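Local coordinates for protein thermophilic dibenzothiophene desulfurization enzyme C (Paenibacillus sp. A11-2, PDB 5XDC) that probably oxidises dibenzothiophene to its sulfoxide and then its sulfone, using reduced FMN and molecular oxygen, as a tetrameric flavin monooxygenase, at residues V352-M363 with F375-T386; A83-F91 with G206-S214. All blocks are in the same frame, centred on the assembly; numbering follows the deposited sequence.

Interaction 1 of 2, residues V352-M363 with F375-T386. With IND (indole), chain J.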
loop_
_atom_site.group_PDB
_atom_site.type_symbol
_atom_site.label_atom_id
_atom_site.label_comp_id
_atom_site.label_asym_id
_atom_site.label_seq_id
_atom_site.Cartn_x
_atom_site.Cartn_y
_atom_site.Cartn_z
ATOM N N VAL B 352 -6.970 1.903 -10.910
ATOM C CA VAL B 352 -7.785 3.061 -11.257
ATOM C C VAL B 352 -8.313 3.739 -9.999
ATOM O O VAL B 352 -8.406 4.967 -9.946
ATOM C CB VAL B 352 -8.920 2.684 -12.233
ATOM C CG1 VAL B 352 -10.012 1.856 -11.575
ATOM C CG2 VAL B 352 -9.512 3.955 -12.840
ATOM N N ILE B 353 -8.640 2.962 -8.960
ATOM C CA ILE B 353 -9.187 3.561 -7.745
ATOM C C ILE B 353 -8.112 4.372 -7.015
ATOM O O ILE B 353 -8.387 5.467 -6.507
ATOM C CB ILE B 353 -9.806 2.472 -6.845
ATOM C CG1 ILE B 353 -11.060 1.859 -7.496
ATOM C CG2 ILE B 353 -10.155 3.012 -5.453
ATOM C CD1 ILE B 353 -12.182 2.848 -7.804
ATOM N N GLU B 354 -6.870 3.871 -6.977
ATOM C CA GLU B 354 -5.776 4.608 -6.338
ATOM C C GLU B 354 -5.420 5.854 -7.133
ATOM O O GLU B 354 -5.297 6.950 -6.578
ATOM C CB GLU B 354 -4.536 3.710 -6.201
ATOM C CG GLU B 354 -4.699 2.591 -5.224
ATOM C CD GLU B 354 -3.446 1.730 -5.092
ATOM O OE1 GLU B 354 -2.447 2.008 -5.791
ATOM O OE2 GLU B 354 -3.466 0.772 -4.285
ATOM N N LEU B 355 -5.261 5.701 -8.446
ATOM C CA LEU B 355 -4.754 6.761 -9.308
ATOM C C LEU B 355 -5.712 7.950 -9.381
ATOM O O LEU B 355 -5.286 9.112 -9.314
ATOM C CB LEU B 355 -4.514 6.141 -10.683
ATOM C CG LEU B 355 -4.130 6.894 -11.931
ATOM C CD1 LEU B 355 -3.572 5.842 -12.918
ATOM C CD2 LEU B 355 -5.328 7.622 -12.519
ATOM N N THR B 356 -7.006 7.686 -9.521
ATOM C CA THR B 356 -7.944 8.780 -9.723
ATOM C C THR B 356 -8.079 9.645 -8.483
ATOM O O THR B 356 -8.483 10.809 -8.597
ATOM C CB THR B 356 -9.317 8.251 -10.157
ATOM O OG1 THR B 356 -9.808 7.294 -9.215
ATOM C CG2 THR B 356 -9.226 7.617 -11.537
ATOM N N SER B 357 -7.723 9.109 -7.318
ATOM C CA SER B 357 -7.728 9.858 -6.069
ATOM C C SER B 357 -6.373 10.499 -5.798
ATOM O O SER B 357 -6.295 11.692 -5.492
ATOM C CB SER B 357 -8.111 8.935 -4.908
ATOM O OG SER B 357 -8.000 9.616 -3.681
ATOM N N ARG B 358 -5.292 9.731 -5.936
ATOM C CA ARG B 358 -3.985 10.214 -5.507
ATOM C C ARG B 358 -3.366 11.218 -6.467
ATOM O O ARG B 358 -2.479 11.970 -6.056
ATOM C CB ARG B 358 -3.034 9.031 -5.319
ATOM C CG ARG B 358 -3.367 8.200 -4.084
ATOM C CD ARG B 358 -2.505 6.952 -4.025
ATOM N NE ARG B 358 -2.999 5.999 -3.037
ATOM C CZ ARG B 358 -2.560 4.752 -2.916
ATOM N NH1 ARG B 358 -1.609 4.295 -3.724
ATOM N NH2 ARG B 358 -3.072 3.961 -1.978
ATOM N N LEU B 359 -3.803 11.261 -7.727
ATOM C CA LEU B 359 -3.227 12.231 -8.654
ATOM C C LEU B 359 -3.471 13.667 -8.200
ATOM O O LEU B 359 -2.716 14.559 -8.591
ATOM C CB LEU B 359 -3.771 12.017 -10.069
ATOM C CG LEU B 359 -3.084 10.897 -10.857
ATOM C CD1 LEU B 359 -3.832 10.596 -12.146
ATOM C CD2 LEU B 359 -1.651 11.268 -11.154
ATOM N N TYR B 360 -4.487 13.914 -7.368
ATOM C CA TYR B 360 -4.660 15.264 -6.826
ATOM C C TYR B 360 -3.405 15.710 -6.085
ATOM O O TYR B 360 -3.051 16.896 -6.102
ATOM C CB TYR B 360 -5.865 15.328 -5.885
ATOM C CG TYR B 360 -7.198 15.530 -6.581
ATOM C CD1 TYR B 360 -7.643 16.809 -6.897
ATOM C CD2 TYR B 360 -8.016 14.457 -6.904
ATOM C CE1 TYR B 360 -8.859 17.011 -7.530
ATOM C CE2 TYR B 360 -9.241 14.660 -7.539
ATOM C CZ TYR B 360 -9.647 15.931 -7.847
ATOM O OH TYR B 360 -10.848 16.141 -8.487
ATOM N N GLU B 361 -2.727 14.772 -5.423
ATOM C CA GLU B 361 -1.534 15.109 -4.657
ATOM C C GLU B 361 -0.441 15.663 -5.562
ATOM O O GLU B 361 0.349 16.513 -5.137
ATOM C CB GLU B 361 -1.053 13.866 -3.907
ATOM C CG GLU B 361 0.020 14.114 -2.875
ATOM C CD GLU B 361 0.326 12.875 -2.043
ATOM O OE1 GLU B 361 1.499 12.458 -2.026
ATOM O OE2 GLU B 361 -0.590 12.331 -1.380
ATOM N N ALA B 362 -0.401 15.217 -6.817
ATOM C CA ALA B 362 0.564 15.729 -7.772
ATOM C C ALA B 362 0.143 17.071 -8.354
ATOM O O ALA B 362 1.002 17.881 -8.710
ATOM C CB ALA B 362 0.765 14.725 -8.910
ATOM N N MET B 363 -1.161 17.325 -8.451
ATOM C CA MET B 363 -1.672 18.523 -9.106
ATOM C C MET B 363 -1.745 19.722 -8.171
ATOM O O MET B 363 -1.534 20.854 -8.621
ATOM C CB MET B 363 -3.062 18.248 -9.692
ATOM C CG MET B 363 -3.043 17.308 -10.882
ATOM S SD MET B 363 -4.645 17.148 -11.693
ATOM C CE MET B 363 -5.480 16.157 -10.478
ATOM N N PHE B 375 -12.125 17.066 -12.430
ATOM C CA PHE B 375 -11.270 15.884 -12.501
ATOM C C PHE B 375 -11.836 14.729 -11.694
ATOM O O PHE B 375 -11.552 13.562 -12.000
ATOM C CB PHE B 375 -9.865 16.245 -12.012
ATOM C CG PHE B 375 -8.880 15.115 -12.111
ATOM C CD1 PHE B 375 -8.224 14.866 -13.295
ATOM C CD2 PHE B 375 -8.618 14.309 -11.016
ATOM C CE1 PHE B 375 -7.340 13.831 -13.392
ATOM C CE2 PHE B 375 -7.718 13.275 -11.116
ATOM C CZ PHE B 375 -7.086 13.042 -12.303
ATOM N N ASP B 376 -12.651 15.026 -10.685
ATOM C CA ASP B 376 -13.252 13.995 -9.858
ATOM C C ASP B 376 -14.160 13.064 -10.646
ATOM O O ASP B 376 -14.519 12.016 -10.122
ATOM C CB ASP B 376 -14.041 14.640 -8.728
ATOM C CG ASP B 376 -15.167 15.489 -9.223
ATOM O OD1 ASP B 376 -14.902 16.496 -9.910
ATOM O OD2 ASP B 376 -16.332 15.166 -8.905
ATOM N N ARG B 377 -14.544 13.434 -11.869
ATOM C CA ARG B 377 -15.332 12.540 -12.716
ATOM C C ARG B 377 -14.664 11.182 -12.882
ATOM O O ARG B 377 -15.339 10.146 -12.894
ATOM C CB ARG B 377 -15.551 13.191 -14.080
ATOM C CG ARG B 377 -16.298 12.340 -15.063
ATOM C CD ARG B 377 -16.574 13.140 -16.346
ATOM N NE ARG B 377 -15.350 13.694 -16.928
ATOM C CZ ARG B 377 -14.556 13.056 -17.775
ATOM N NH1 ARG B 377 -14.856 11.828 -18.185
ATOM N NH2 ARG B 377 -13.458 13.648 -18.219
ATOM N N PHE B 378 -13.336 11.158 -13.023
ATOM C CA PHE B 378 -12.650 9.883 -13.225
ATOM C C PHE B 378 -12.808 8.971 -12.011
ATOM O O PHE B 378 -13.181 7.797 -12.144
ATOM C CB PHE B 378 -11.173 10.132 -13.533
ATOM C CG PHE B 378 -10.933 10.876 -14.825
ATOM C CD1 PHE B 378 -10.982 10.209 -16.046
ATOM C CD2 PHE B 378 -10.625 12.230 -14.820
ATOM C CE1 PHE B 378 -10.750 10.886 -17.234
ATOM C CE2 PHE B 378 -10.386 12.915 -15.999
ATOM C CZ PHE B 378 -10.462 12.241 -17.211
ATOM N N TRP B 379 -12.563 9.500 -10.810
ATOM C CA TRP B 379 -12.781 8.713 -9.603
ATOM C C TRP B 379 -14.244 8.323 -9.470
ATOM O O TRP B 379 -14.555 7.177 -9.140
ATOM C CB TRP B 379 -12.314 9.480 -8.369
ATOM C CG TRP B 379 -12.634 8.774 -7.070
ATOM C CD1 TRP B 379 -11.899 7.806 -6.463
ATOM C CD2 TRP B 379 -13.777 8.986 -6.239
ATOM N NE1 TRP B 379 -12.517 7.386 -5.302
ATOM C CE2 TRP B 379 -13.672 8.100 -5.144
ATOM C CE3 TRP B 379 -14.877 9.842 -6.308
ATOM C CZ2 TRP B 379 -14.614 8.051 -4.132
ATOM C CZ3 TRP B 379 -15.820 9.781 -5.299
ATOM C CH2 TRP B 379 -15.679 8.900 -4.225
ATOM N N ARG B 380 -15.163 9.253 -9.734
ATOM C CA ARG B 380 -16.579 8.918 -9.585
ATOM C C ARG B 380 -16.980 7.778 -10.525
ATOM O O ARG B 380 -17.678 6.840 -10.118
ATOM C CB ARG B 380 -17.446 10.148 -9.838
ATOM C CG ARG B 380 -17.408 11.165 -8.706
ATOM C CD ARG B 380 -18.471 12.224 -8.880
ATOM N NE ARG B 380 -18.126 13.220 -9.884
ATOM C CZ ARG B 380 -18.647 13.293 -11.110
ATOM N NH1 ARG B 380 -19.535 12.409 -11.530
ATOM N NH2 ARG B 380 -18.258 14.248 -11.933
ATOM N N ASP B 381 -16.538 7.837 -11.773
ATOM C CA ASP B 381 -16.882 6.803 -12.745
ATOM C C ASP B 381 -16.293 5.463 -12.343
ATOM O O ASP B 381 -16.991 4.444 -12.299
ATOM C CB ASP B 381 -16.385 7.215 -14.123
ATOM C CG ASP B 381 -17.179 8.361 -14.718
ATOM O OD1 ASP B 381 -18.345 8.573 -14.308
ATOM O OD2 ASP B 381 -16.634 9.050 -15.606
ATOM N N ALA B 382 -15.000 5.454 -12.025
ATOM C CA ALA B 382 -14.343 4.219 -11.633
ATOM C C ALA B 382 -14.894 3.695 -10.321
ATOM O O ALA B 382 -15.145 2.492 -10.194
ATOM C CB ALA B 382 -12.838 4.446 -11.524
ATOM N N ARG B 383 -15.064 4.571 -9.324
ATOM C CA ARG B 383 -15.537 4.108 -8.020
ATOM C C ARG B 383 -16.917 3.472 -8.136
ATOM O O ARG B 383 -17.226 2.502 -7.431
ATOM C CB ARG B 383 -15.563 5.272 -7.018
ATOM C CG ARG B 383 -16.071 4.936 -5.614
ATOM C CD ARG B 383 -15.140 4.015 -4.854
ATOM N NE ARG B 383 -15.139 2.664 -5.406
ATOM C CZ ARG B 383 -14.363 1.678 -4.983
ATOM N NH1 ARG B 383 -13.549 1.856 -3.953
ATOM N NH2 ARG B 383 -14.395 0.494 -5.594
ATOM N N THR B 384 -17.762 4.005 -9.026
ATOM C CA THR B 384 -19.089 3.435 -9.245
ATOM C C THR B 384 -19.003 2.053 -9.887
ATOM O O THR B 384 -19.512 1.067 -9.342
ATOM C CB THR B 384 -19.925 4.392 -10.107
ATOM O OG1 THR B 384 -20.110 5.641 -9.423
ATOM C CG2 THR B 384 -21.309 3.824 -10.410
ATOM N N HIS B 385 -18.375 1.948 -11.058
ATOM C CA HIS B 385 -18.521 0.691 -11.771
ATOM C C HIS B 385 -17.670 -0.434 -11.196
ATOM O O HIS B 385 -18.048 -1.603 -11.336
ATOM C CB HIS B 385 -18.212 0.834 -13.253
ATOM C CG HIS B 385 -18.730 -0.331 -14.021
ATOM N ND1 HIS B 385 -17.935 -1.408 -14.337
ATOM C CD2 HIS B 385 -19.991 -0.668 -14.392
ATOM C CE1 HIS B 385 -18.668 -2.328 -14.941
ATOM N NE2 HIS B 385 -19.921 -1.907 -14.984
ATOM N N THR B 386 -16.533 -0.134 -10.554
ATOM C CA THR B 386 -15.720 -1.199 -9.976
ATOM C C THR B 386 -16.484 -2.007 -8.930
ATOM O O THR B 386 -16.040 -3.101 -8.559
ATOM C CB THR B 386 -14.435 -0.641 -9.328
ATOM O OG1 THR B 386 -14.760 0.428 -8.427
ATOM C CG2 THR B 386 -13.426 -0.168 -10.358
HETATM N N1 IND J . -22.982 1.537 -13.250
HETATM C C2 IND J . -23.646 1.333 -14.383
HETATM C C3 IND J . -24.017 0.115 -14.274
HETATM C C4 IND J . -23.898 -1.858 -12.750
HETATM C C5 IND J . -23.369 -2.230 -11.511
HETATM C C6 IND J . -22.636 -1.306 -10.737
HETATM C C7 IND J . -22.435 -0.011 -11.204
HETATM C C8 IND J . -22.957 0.367 -12.426
HETATM C C9 IND J . -23.697 -0.582 -13.212
HETATM O O HOH W 1 -10.654 11.685 -10.152
HETATM O O HOH W 2 -11.409 18.534 -9.477
#

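Interaction 2 of 2, residues A83-F91 with G206-S214. With IND (indole), chain J.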
loop_
_atom_site.group_PDB
_atom_site.type_symbol
_atom_site.label_atom_id
_atom_site.label_comp_id
_atom_site.label_asym_id
_atom_site.label_seq_id
_atom_site.Cartn_x
_atom_site.Cartn_y
_atom_site.Cartn_z
ATOM N N ALA B 83 -12.134 8.845 -22.731
ATOM C CA ALA B 83 -12.750 10.132 -23.032
ATOM C C ALA B 83 -14.050 10.343 -22.275
ATOM O O ALA B 83 -14.310 11.445 -21.780
ATOM C CB ALA B 83 -13.033 10.238 -24.535
ATOM N N ASP B 84 -14.877 9.303 -22.201
ATOM C CA ASP B 84 -16.204 9.398 -21.601
ATOM C C ASP B 84 -16.528 8.005 -21.084
ATOM O O ASP B 84 -16.774 7.092 -21.880
ATOM C CB ASP B 84 -17.231 9.880 -22.624
ATOM C CG ASP B 84 -18.621 10.035 -22.041
ATOM O OD1 ASP B 84 -19.030 9.178 -21.232
ATOM O OD2 ASP B 84 -19.309 11.012 -22.423
ATOM N N ALA B 85 -16.491 7.829 -19.762
ATOM C CA ALA B 85 -16.643 6.494 -19.199
ATOM C C ALA B 85 -18.034 5.931 -19.433
ATOM O O ALA B 85 -18.183 4.716 -19.556
ATOM C CB ALA B 85 -16.320 6.508 -17.700
ATOM N N SER B 86 -19.066 6.783 -19.463
ATOM C CA SER B 86 -20.414 6.289 -19.727
ATOM C C SER B 86 -20.531 5.775 -21.149
ATOM O O SER B 86 -21.127 4.715 -21.390
ATOM C CB SER B 86 -21.438 7.397 -19.495
ATOM O OG SER B 86 -21.593 7.696 -18.110
ATOM N N LEU B 87 -19.984 6.517 -22.106
ATOM C CA LEU B 87 -20.031 6.057 -23.487
ATOM C C LEU B 87 -19.162 4.819 -23.684
ATOM O O LEU B 87 -19.552 3.900 -24.406
ATOM C CB LEU B 87 -19.624 7.180 -24.432
ATOM C CG LEU B 87 -20.698 8.261 -24.615
ATOM C CD1 LEU B 87 -20.146 9.495 -25.314
ATOM C CD2 LEU B 87 -21.880 7.696 -25.394
ATOM N N GLY B 88 -18.001 4.750 -23.026
ATOM C CA GLY B 88 -17.235 3.512 -23.058
ATOM C C GLY B 88 -18.009 2.335 -22.489
ATOM O O GLY B 88 -18.005 1.237 -23.053
ATOM N N HIS B 89 -18.683 2.549 -21.356
ATOM C CA HIS B 89 -19.531 1.530 -20.751
ATOM C C HIS B 89 -20.652 1.106 -21.702
ATOM O O HIS B 89 -20.877 -0.087 -21.919
ATOM C CB HIS B 89 -20.064 2.096 -19.434
ATOM C CG HIS B 89 -21.181 1.330 -18.813
ATOM N ND1 HIS B 89 -21.148 0.946 -17.492
ATOM C CD2 HIS B 89 -22.402 0.975 -19.277
ATOM C CE1 HIS B 89 -22.277 0.335 -17.184
ATOM N NE2 HIS B 89 -23.051 0.330 -18.254
ATOM N N LEU B 90 -21.357 2.072 -22.288
ATOM C CA LEU B 90 -22.459 1.725 -23.183
ATOM C C LEU B 90 -21.948 0.919 -24.366
ATOM O O LEU B 90 -22.523 -0.112 -24.730
ATOM C CB LEU B 90 -23.171 2.989 -23.665
ATOM C CG LEU B 90 -24.001 3.758 -22.640
ATOM C CD1 LEU B 90 -24.395 5.106 -23.192
ATOM C CD2 LEU B 90 -25.212 2.930 -22.241
ATOM N N PHE B 91 -20.862 1.389 -24.965
ATOM C CA PHE B 91 -20.225 0.712 -26.088
ATOM C C PHE B 91 -19.748 -0.685 -25.684
ATOM O O PHE B 91 -20.064 -1.683 -26.345
ATOM C CB PHE B 91 -19.091 1.620 -26.570
ATOM C CG PHE B 91 -18.347 1.134 -27.787
ATOM C CD1 PHE B 91 -18.896 1.254 -29.052
ATOM C CD2 PHE B 91 -17.064 0.631 -27.660
ATOM C CE1 PHE B 91 -18.199 0.837 -30.164
ATOM C CE2 PHE B 91 -16.352 0.208 -28.784
ATOM C CZ PHE B 91 -16.921 0.333 -30.035
ATOM N N GLY B 206 -21.246 8.140 -10.419
ATOM C CA GLY B 206 -20.564 8.150 -11.690
ATOM C C GLY B 206 -21.279 7.232 -12.666
ATOM O O GLY B 206 -22.331 6.675 -12.362
ATOM N N MET B 207 -20.675 7.077 -13.841
ATOM C CA MET B 207 -21.351 6.393 -14.948
ATOM C C MET B 207 -22.745 6.985 -15.169
ATOM O O MET B 207 -23.727 6.278 -15.397
ATOM C CB MET B 207 -21.430 4.887 -14.699
ATOM C CG MET B 207 -20.059 4.188 -14.691
ATOM S SD MET B 207 -19.242 4.395 -16.304
ATOM C CE MET B 207 -17.905 3.204 -16.153
ATOM N N ARG B 208 -22.815 8.311 -15.145
ATOM C CA ARG B 208 -24.092 9.002 -15.015
ATOM C C ARG B 208 -24.931 8.974 -16.289
ATOM O O ARG B 208 -26.138 9.248 -16.212
ATOM C CB ARG B 208 -23.852 10.452 -14.594
ATOM C CG ARG B 208 -23.464 10.584 -13.121
ATOM C CD ARG B 208 -23.355 12.030 -12.676
ATOM N NE ARG B 208 -24.518 12.830 -13.041
ATOM C CZ ARG B 208 -25.694 12.794 -12.424
ATOM N NH1 ARG B 208 -25.905 11.981 -11.399
ATOM N NH2 ARG B 208 -26.670 13.579 -12.843
ATOM N N GLN B 209 -24.339 8.677 -17.452
ATOM C CA GLN B 209 -25.076 8.629 -18.712
ATOM C C GLN B 209 -25.205 7.212 -19.275
ATOM O O GLN B 209 -25.386 7.037 -20.482
ATOM C CB GLN B 209 -24.433 9.563 -19.743
ATOM C CG GLN B 209 -24.622 11.040 -19.392
ATOM C CD GLN B 209 -24.487 11.955 -20.592
ATOM O OE1 GLN B 209 -23.415 12.057 -21.205
ATOM N NE2 GLN B 209 -25.586 12.616 -20.951
ATOM N N THR B 210 -25.172 6.199 -18.411
ATOM C CA THR B 210 -25.304 4.816 -18.854
ATOM C C THR B 210 -26.739 4.309 -18.795
ATOM O O THR B 210 -26.980 3.152 -19.152
ATOM C CB THR B 210 -24.410 3.883 -18.028
ATOM O OG1 THR B 210 -24.802 3.894 -16.648
ATOM C CG2 THR B 210 -22.933 4.287 -18.181
ATOM N N ASP B 211 -27.688 5.129 -18.347
ATOM C CA ASP B 211 -29.092 4.730 -18.210
ATOM C C ASP B 211 -29.247 3.324 -17.632
ATOM O O ASP B 211 -29.899 2.439 -18.198
ATOM C CB ASP B 211 -29.803 4.864 -19.544
ATOM C CG ASP B 211 -30.404 6.236 -19.721
ATOM O OD1 ASP B 211 -31.373 6.561 -18.988
ATOM O OD2 ASP B 211 -29.901 6.965 -20.571
ATOM N N SER B 212 -28.667 3.148 -16.443
ATOM C CA SER B 212 -28.635 1.863 -15.764
ATOM C C SER B 212 -29.731 1.749 -14.716
ATOM O O SER B 212 -29.588 1.013 -13.733
ATOM C CB SER B 212 -27.257 1.634 -15.149
ATOM O OG SER B 212 -26.282 1.515 -16.166
ATOM N N GLY B 213 -30.828 2.457 -14.928
ATOM C CA GLY B 213 -32.009 2.290 -14.117
ATOM C C GLY B 213 -32.797 1.031 -14.423
ATOM O O GLY B 213 -32.246 0.046 -14.919
ATOM N N SER B 214 -34.092 1.053 -14.130
ATOM C CA SER B 214 -34.905 -0.147 -14.188
ATOM C C SER B 214 -35.754 -0.181 -15.459
ATOM O O SER B 214 -35.951 0.825 -16.146
ATOM C CB SER B 214 -35.795 -0.259 -12.947
ATOM O OG SER B 214 -36.670 0.835 -12.855
HETATM N N1 IND J . -22.982 1.537 -13.250
HETATM C C2 IND J . -23.646 1.333 -14.383
HETATM C C3 IND J . -24.017 0.115 -14.274
HETATM C C4 IND J . -23.898 -1.858 -12.750
HETATM C C5 IND J . -23.369 -2.230 -11.511
HETATM C C6 IND J . -22.636 -1.306 -10.737
HETATM C C7 IND J . -22.435 -0.011 -11.204
HETATM C C8 IND J . -22.957 0.367 -12.426
HETATM C C9 IND J . -23.697 -0.582 -13.212
HETATM O O HOH W 3 -21.095 11.059 -19.989
#

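Interaction 1 of 2, residues V352-M363 with F375-T386
F375 lies across the end of helix 331-363, where its ring meets Y360, M363, L359 and the backbone of T356. Its CB faces the phenol oxygen, F375 CB to Y360 OH being 3.7 Å. With CG anti to the backbone N (chi1 -177°), the ring extends from there toward the other helix. The edge of the F375 ring is turned to the Y360 face, planes at 87°, a T-shaped pair whose closest atoms are F375 CD2 and Y360 CE2, 3.5 Å apart. CE2 comes 3.6 Å from T356 O, and CZ at the far end touches L359 CD1. Over one ring face, M363 CE sits 3.7 Å from the F375 centroid, a CH-pi contact backed by the sulfur in a Met-aromatic arrangement; F378 CD2 lies over the other.

The two helices belong to the helical C-terminal domain of the acyl-CoA dehydrogenase fold and run nearly antiparallel, at 161°. They are nearest where T356 meets W379. A water there donates to T356 O and F375 O and accepts from W379 N, while W379 NE1 bonds S357 OG of the second subunit. Farther along, V352 CG2 packs on A382 CB, and I353 CD1 rests over the centre of the R383 guanidinium, 3.8 Å from R383 CZ.

Interaction 2 of 2, residues A83-F91 with G206-S214
S86 and Q209 make the direct hydrogen bond of this contact: Q209 N donates to S86 OG over 3.0 Å, with an angle of 158° at the hydrogen. The S86 hydroxyl lies beside its own backbone N (chi1 -72°), which turns OG toward the type I beta turn M207-T210. A second polar link is indirect, a water lying between D84 OD2 and Q209 OE1 within hydrogen-bonding distance of both; the Q209 amide has its main polar partner in G39. D84 is the N-cap of helix 85-104, its OD1 accepting from L87 N, and its OD2 also forms a salt bridge with R35. Within the turn, T210 OG1 donates to M207 O over 2.9 Å, which fixes the rotation of the threonine and leaves its methyl directed at the helix.

That methyl makes the main aromatic contact. T210 CG2 stands over one face of the H89 imidazole, 3.6 Å from the ring centroid and 18° off the normal, a CH-pi interaction. M207 SD approaches the same ring obliquely. In the acyl-CoA dehydrogenase fold, the contact joins a helix of the N-terminal domain to a loop of the middle domain, and H89, M207, T210 and S212 all line the indole pocket. H89 CE1 comes 3.3 Å from C2 of the indole, and S212 OG reaches the same carbon from the loop at 3.2 Å.

The remaining contacts are van der Waals. The bent M207 chain brings SD to 3.4 Å from A85 O, with A85 CB also against the sulfur. L90 straddles the end of the turn: its CD1 lies 3.5 Å from Q209 O, a buried carbonyl without a hydrogen-bond partner, and its CD2 packs against T210 O.

The centres of interactions 1 and 2 lie about 16 Å apart, and helix 376-385 joins them directly. D381, which has no contact with 352-363, probably accepts a hydrogen bond from the loop, D381 OD1 to M207 N being 2.8 Å, and its other oxygen, OD2, packs 3.3 Å from A85 CB. The two contacts also converge on the indole. T384 and H385 of interaction 1 approach its C7 and C8, with H385 CD2 3.7 Å from indole C8, whereas interaction 2 closes on the pyrrole side. The H385 and H89 rings meet nearly perpendicularly, and H385 NE2 is hydrogen-bonded to the hydroxyl of Y93, a residue of the FMN site.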